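Local coordinates for arginine kinase (Anthopleura japonica, PDB 4RF6), which catalyses the reversible transfer of a phosphoryl group from ATP to L-arginine, as a monomer built of two tandem phosphagen kinase repeats, at residues A[567-572]-A[576-581]; A[512-517]-A[614-619]. All blocks are in the same frame, centred on the assembly; numbering follows the deposited sequence.

Contact 1: A[567-572]-A[576-581]; sequences RGIFHN and TFLVWI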
loop_
_atom_site.group_PDB
_atom_site.type_symbol
_atom_site.label_atom_id
_atom_site.label_comp_id
_atom_site.label_asym_id
_atom_site.label_seq_id
_atom_site.Cartn_x
_atom_site.Cartn_y
_atom_site.Cartn_z
ATOM N N ARG A 567 3.241 -5.953 -5.976
ATOM C CA ARG A 567 2.903 -6.193 -7.377
ATOM C C ARG A 567 4.036 -5.739 -8.287
ATOM O O ARG A 567 4.669 -4.706 -8.040
ATOM C CB ARG A 567 1.628 -5.441 -7.764
ATOM C CG ARG A 567 0.318 -6.128 -7.385
ATOM C CD ARG A 567 0.023 -6.037 -5.901
ATOM N NE ARG A 567 -1.307 -6.554 -5.576
ATOM C CZ ARG A 567 -1.990 -6.220 -4.486
ATOM N NH1 ARG A 567 -1.466 -5.379 -3.606
ATOM N NH2 ARG A 567 -3.196 -6.726 -4.270
ATOM N N GLY A 568 4.291 -6.496 -9.349
ATOM C CA GLY A 568 5.341 -6.122 -10.276
ATOM C C GLY A 568 5.319 -6.843 -11.611
ATOM O O GLY A 568 4.517 -7.755 -11.839
ATOM N N ILE A 569 6.224 -6.427 -12.492
ATOM C CA ILE A 569 6.282 -6.931 -13.859
ATOM C C ILE A 569 7.712 -7.304 -14.245
ATOM O O ILE A 569 8.650 -6.539 -14.013
ATOM C CB ILE A 569 5.763 -5.874 -14.857
ATOM C CG1 ILE A 569 4.311 -5.514 -14.539
ATOM C CG2 ILE A 569 5.905 -6.371 -16.290
ATOM C CD1 ILE A 569 3.826 -4.228 -15.173
ATOM N N PHE A 570 7.870 -8.486 -14.831
ATOM C CA PHE A 570 9.154 -8.932 -15.344
ATOM C C PHE A 570 8.987 -9.281 -16.818
ATOM O O PHE A 570 7.971 -9.866 -17.212
ATOM C CB PHE A 570 9.623 -10.159 -14.562
ATOM C CG PHE A 570 10.874 -10.800 -15.111
ATOM C CD1 PHE A 570 10.802 -11.767 -16.112
ATOM C CD2 PHE A 570 12.120 -10.460 -14.602
ATOM C CE1 PHE A 570 11.949 -12.361 -16.611
ATOM C CE2 PHE A 570 13.274 -11.053 -15.094
ATOM C CZ PHE A 570 13.187 -12.007 -16.098
ATOM N N HIS A 571 9.975 -8.934 -17.636
ATOM C CA HIS A 571 9.978 -9.398 -19.020
ATOM C C HIS A 571 11.402 -9.602 -19.516
ATOM O O HIS A 571 12.321 -8.913 -19.070
ATOM C CB HIS A 571 9.210 -8.429 -19.927
ATOM C CG HIS A 571 9.937 -7.152 -20.208
ATOM N ND1 HIS A 571 10.981 -7.073 -21.106
ATOM C CD2 HIS A 571 9.765 -5.900 -19.719
ATOM C CE1 HIS A 571 11.425 -5.829 -21.153
ATOM N NE2 HIS A 571 10.705 -5.098 -20.322
ATOM N N ASN A 572 11.595 -10.545 -20.433
ATOM C CA ASN A 572 12.935 -10.795 -20.957
ATOM C C ASN A 572 13.370 -9.748 -21.987
ATOM O O ASN A 572 12.574 -8.909 -22.419
ATOM C CB ASN A 572 13.057 -12.220 -21.519
ATOM C CG ASN A 572 12.257 -12.423 -22.793
ATOM O OD1 ASN A 572 11.374 -11.631 -23.122
ATOM N ND2 ASN A 572 12.554 -13.503 -23.509
ATOM N N THR A 576 9.827 -11.914 -25.444
ATOM C CA THR A 576 9.090 -13.141 -25.733
ATOM C C THR A 576 8.666 -13.845 -24.447
ATOM O O THR A 576 8.104 -14.941 -24.487
ATOM C CB THR A 576 9.957 -14.132 -26.504
ATOM O OG1 THR A 576 11.170 -14.340 -25.773
ATOM C CG2 THR A 576 10.285 -13.606 -27.890
ATOM N N PHE A 577 8.952 -13.226 -23.307
ATOM C CA PHE A 577 8.625 -13.816 -22.016
ATOM C C PHE A 577 8.204 -12.732 -21.026
ATOM O O PHE A 577 8.926 -11.754 -20.813
ATOM C CB PHE A 577 9.817 -14.609 -21.474
ATOM C CG PHE A 577 9.561 -15.254 -20.143
ATOM C CD1 PHE A 577 8.693 -16.332 -20.039
ATOM C CD2 PHE A 577 10.191 -14.789 -18.999
ATOM C CE1 PHE A 577 8.451 -16.931 -18.814
ATOM C CE2 PHE A 577 9.960 -15.378 -17.772
ATOM C CZ PHE A 577 9.090 -16.454 -17.678
ATOM N N LEU A 578 7.032 -12.911 -20.426
ATOM C CA LEU A 578 6.453 -11.891 -19.569
ATOM C C LEU A 578 5.849 -12.523 -18.320
ATOM O O LEU A 578 5.166 -13.550 -18.401
ATOM C CB LEU A 578 5.378 -11.120 -20.339
ATOM C CG LEU A 578 4.577 -10.081 -19.559
ATOM C CD1 LEU A 578 5.474 -8.915 -19.158
ATOM C CD2 LEU A 578 3.392 -9.598 -20.375
ATOM N N VAL A 579 6.114 -11.922 -17.163
ATOM C CA VAL A 579 5.514 -12.375 -15.911
ATOM C C VAL A 579 4.834 -11.215 -15.193
ATOM O O VAL A 579 5.412 -10.133 -15.053
ATOM C CB VAL A 579 6.554 -13.003 -14.965
ATOM C CG1 VAL A 579 5.875 -13.544 -13.717
ATOM C CG2 VAL A 579 7.319 -14.113 -15.663
ATOM N N TRP A 580 3.599 -11.435 -14.753
ATOM C CA TRP A 580 2.946 -10.500 -13.849
ATOM C C TRP A 580 2.955 -11.109 -12.459
ATOM O O TRP A 580 2.591 -12.278 -12.286
ATOM C CB TRP A 580 1.513 -10.222 -14.285
ATOM C CG TRP A 580 1.414 -9.338 -15.484
ATOM C CD1 TRP A 580 2.435 -8.668 -16.104
ATOM C CD2 TRP A 580 0.225 -9.029 -16.220
ATOM N NE1 TRP A 580 1.948 -7.960 -17.176
ATOM C CE2 TRP A 580 0.596 -8.164 -17.270
ATOM C CE3 TRP A 580 -1.119 -9.402 -16.092
ATOM C CZ2 TRP A 580 -0.333 -7.661 -18.191
ATOM C CZ3 TRP A 580 -2.039 -8.902 -17.004
ATOM C CH2 TRP A 580 -1.641 -8.043 -18.042
ATOM N N ILE A 581 3.373 -10.321 -11.471
ATOM C CA ILE A 581 3.451 -10.802 -10.095
ATOM C C ILE A 581 2.355 -10.205 -9.219
ATOM O O ILE A 581 2.217 -8.979 -9.123
ATOM C CB ILE A 581 4.831 -10.517 -9.475
ATOM C CG1 ILE A 581 5.934 -11.133 -10.338
ATOM C CG2 ILE A 581 4.904 -11.066 -8.052
ATOM C CD1 ILE A 581 7.339 -10.911 -9.793
#
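Strands 568-572 and 577-581 pair antiparallel as a beta hairpin, their axes 4.7 Å apart at closest approach, with Gly-568/Ile-581 and Phe-570/Val-579 as hydrogen-bonded pairs and Ile-569/Trp-580 and His-571/Leu-578 as non-hydrogen-bonded ones. At the turn end the carboxamide of Asn-572 fastens the start of the second strand: ND2 gives a straight bond to Thr-576 OG1 (2.8 Å), in the amide plane, while OD1 accepts the N-H of Phe-577 (2.9 Å) from above its carbonyl plane. ND2 is also hydrogen-bonded to Asp-521 O. The Asn-572 CG lies between backbone N and carbonyl carbon (chi1 69°), which swings the amide over to these partners. On one face, Phe-570 CE1 meets the edge of the Phe-577 ring at CE2 (3.8 Å). On the other, Leu-578 CD1 touches Ile-569 CG2 (3.9 Å), and Ile-569 CG1 lies beside Trp-580 CD1 (4.0 Å). Trp-580 NE1 is hydrogen-bonded to Phe-545 O. The hairpin is flanked in its antiparallel sheet by strands 524-528 and 587-594; helix 501-516 packs on the face bearing Phe-570 and Ile-581, and helix 598-616 reaches Phe-577.

Contact 2: A[512-517]-A[614-619]; sequences VGVLSS and KQLGFQ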
loop_
_atom_site.group_PDB
_atom_site.type_symbol
_atom_site.label_atom_id
_atom_site.label_comp_id
_atom_site.label_asym_id
_atom_site.label_seq_id
_atom_site.Cartn_x
_atom_site.Cartn_y
_atom_site.Cartn_z
ATOM N N VAL A 512 10.771 -12.749 -7.606
ATOM C CA VAL A 512 11.809 -11.871 -8.159
ATOM C C VAL A 512 13.183 -12.529 -8.064
ATOM O O VAL A 512 13.965 -12.478 -9.014
ATOM C CB VAL A 512 11.837 -10.496 -7.464
ATOM C CG1 VAL A 512 13.062 -9.685 -7.901
ATOM C CG2 VAL A 512 10.569 -9.730 -7.776
ATOM N N GLY A 513 13.460 -13.161 -6.924
ATOM C CA GLY A 513 14.690 -13.914 -6.740
ATOM C C GLY A 513 14.936 -14.940 -7.834
ATOM O O GLY A 513 15.999 -14.946 -8.471
ATOM N N VAL A 514 13.951 -15.808 -8.057
ATOM C CA VAL A 514 14.049 -16.812 -9.109
ATOM C C VAL A 514 14.187 -16.156 -10.481
ATOM O O VAL A 514 15.057 -16.534 -11.271
ATOM C CB VAL A 514 12.824 -17.752 -9.118
ATOM C CG1 VAL A 514 12.957 -18.775 -10.228
ATOM C CG2 VAL A 514 12.671 -18.452 -7.777
ATOM N N LEU A 515 13.340 -15.163 -10.753
ATOM C CA LEU A 515 13.319 -14.526 -12.070
ATOM C C LEU A 515 14.645 -13.835 -12.409
ATOM O O LEU A 515 15.102 -13.881 -13.552
ATOM C CB LEU A 515 12.146 -13.547 -12.191
ATOM C CG LEU A 515 10.731 -14.131 -12.150
ATOM C CD1 LEU A 515 9.697 -13.050 -12.411
ATOM C CD2 LEU A 515 10.584 -15.262 -13.153
ATOM N N SER A 516 15.262 -13.205 -11.412
ATOM C CA SER A 516 16.524 -12.500 -11.614
ATOM C C SER A 516 17.681 -13.473 -11.885
ATOM O O SER A 516 18.726 -13.081 -12.407
ATOM C CB SER A 516 16.844 -11.622 -10.400
ATOM O OG SER A 516 17.183 -12.418 -9.279
ATOM N N SER A 517 17.484 -14.741 -11.533
ATOM C CA SER A 517 18.521 -15.758 -11.696
ATOM C C SER A 517 18.431 -16.427 -13.063
ATOM O O SER A 517 19.297 -17.226 -13.430
ATOM C CB SER A 517 18.393 -16.827 -10.615
ATOM O OG SER A 517 17.392 -17.770 -10.959
ATOM N N LYS A 614 10.609 -25.872 -9.472
ATOM C CA LYS A 614 11.697 -26.505 -8.734
ATOM C C LYS A 614 12.154 -25.653 -7.538
ATOM O O LYS A 614 12.415 -26.180 -6.454
ATOM C CB LYS A 614 12.855 -26.780 -9.694
ATOM C CG LYS A 614 14.207 -27.008 -9.046
ATOM C CD LYS A 614 15.313 -26.780 -10.069
ATOM C CE LYS A 614 16.698 -26.913 -9.456
ATOM N NZ LYS A 614 17.132 -28.330 -9.330
ATOM N N GLN A 615 12.223 -24.337 -7.722
ATOM C CA GLN A 615 12.678 -23.460 -6.643
ATOM C C GLN A 615 11.609 -23.145 -5.590
ATOM O O GLN A 615 11.916 -23.061 -4.396
ATOM C CB GLN A 615 13.258 -22.159 -7.206
ATOM C CG GLN A 615 14.572 -22.332 -7.959
ATOM C CD GLN A 615 15.370 -21.044 -8.039
ATOM O OE1 GLN A 615 15.548 -20.351 -7.037
ATOM N NE2 GLN A 615 15.852 -20.715 -9.235
ATOM N N LEU A 616 10.362 -22.986 -6.026
ATOM C CA LEU A 616 9.311 -22.478 -5.140
ATOM C C LEU A 616 8.173 -23.451 -4.861
ATOM O O LEU A 616 7.600 -23.444 -3.767
ATOM C CB LEU A 616 8.720 -21.183 -5.711
ATOM C CG LEU A 616 9.706 -20.041 -5.949
ATOM C CD1 LEU A 616 8.996 -18.819 -6.515
ATOM C CD2 LEU A 616 10.430 -19.686 -4.665
ATOM N N GLY A 617 7.823 -24.263 -5.855
ATOM C CA GLY A 617 6.642 -25.109 -5.757
ATOM C C GLY A 617 5.362 -24.341 -6.060
ATOM O O GLY A 617 5.273 -23.136 -5.789
ATOM N N PHE A 618 4.372 -25.037 -6.617
ATOM C CA PHE A 618 3.072 -24.443 -6.936
ATOM C C PHE A 618 1.964 -25.097 -6.122
ATOM O O PHE A 618 2.110 -26.238 -5.678
ATOM C CB PHE A 618 2.756 -24.620 -8.425
ATOM C CG PHE A 618 3.747 -23.969 -9.337
ATOM C CD1 PHE A 618 4.289 -22.728 -9.027
ATOM C CD2 PHE A 618 4.146 -24.602 -10.507
ATOM C CE1 PHE A 618 5.214 -22.126 -9.877
ATOM C CE2 PHE A 618 5.061 -24.008 -11.359
ATOM C CZ PHE A 618 5.602 -22.771 -11.045
ATOM N N GLN A 619 0.860 -24.375 -5.929
ATOM C CA GLN A 619 -0.334 -24.945 -5.312
ATOM C C GLN A 619 -1.042 -25.841 -6.329
ATOM O O GLN A 619 -1.302 -25.428 -7.467
ATOM C CB GLN A 619 -1.263 -23.835 -4.824
ATOM C CG GLN A 619 -0.587 -22.893 -3.821
ATOM C CD GLN A 619 -1.528 -21.863 -3.231
ATOM O OE1 GLN A 619 -2.705 -22.142 -2.980
ATOM N NE2 GLN A 619 -1.008 -20.662 -2.994
#
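Val-514 meets Gln-615 with both of its methyl groups and Leu-616 with CG2, joining the C-terminal part of helix 501-516 to the last turn of helix 598-616. Its CG2 does most of the touching: it lies 3.8 Å from Leu-616 CG, with both leucine methyls close behind, and 3.5 Å from Gln-615 OE1. CG1 instead approaches the amide nitrogen, at 3.6 Å from Gln-615 NE2. The valine thus straddles the end of the glutamine, which comes from the opposite direction, and the carboxamide meets it by van der Waals contact. The torsions account for this fork: CG1 is anti to the backbone N (chi1 180°) and CG2 anti to the carbonyl carbon, which puts CG1 by the amide nitrogen and CG2 by OE1 and Leu-616.

Farther out, Ser-517 OG approaches Gln-615 NE2 at 3.7 Å, too far to count as a bond. That hydroxyl turns back to donate to Val-514 O (2.7 Å), a carbonyl that also accepts the backbone N-H of Ser-517. One turn earlier in helix 598-616, Glu-611 takes a hydrogen bond from Gln-615 NE2, which probably steadies the amide beside the valine. The exposed Gln-615 side chain, extended beyond CG, reaches across to the valine. Directly after Leu-616 the chain leaves the helix at Gly-617, whose positive phi (80°) turns it away.

Val-514 also rests on Ile-612, and Leu-616 on Lys-510 and Val-511, so the two helices continue to touch beyond these residues. Past the helix, Phe-618 folds back onto Val-609 and Ile-612 of helix 598-616, while Leu-515 leaves its helix away from 614-619, and its side chain packs on Val-579 and Ile-581 of strand 577-581.

Overall arrangement
The hairpin of contact 1 falls, in sequence, between the two segments of contact 2, and the centres of the contacts lie 13 Å apart. Helix 501-516 connects them: Val-514 faces helix 598-616, while Leu-515 and Val-512 face the hairpin. Leu-515 CD1 packs 3.6 Å from Phe-570 CB and 4.1 Å from Val-579 CB, and Val-512 CG2 lies 4.0 Å from Ile-581 CD1. Contact 1 lies within the antiparallel sheet of the C-terminal catalytic domain in the second repeat, and contact 2 joins two helices packed on it, with helix 501-516 linking the sheet to helix 598-616. The substrate- and ATP-binding residues inferred for the first repeat lie in the other half of the chain.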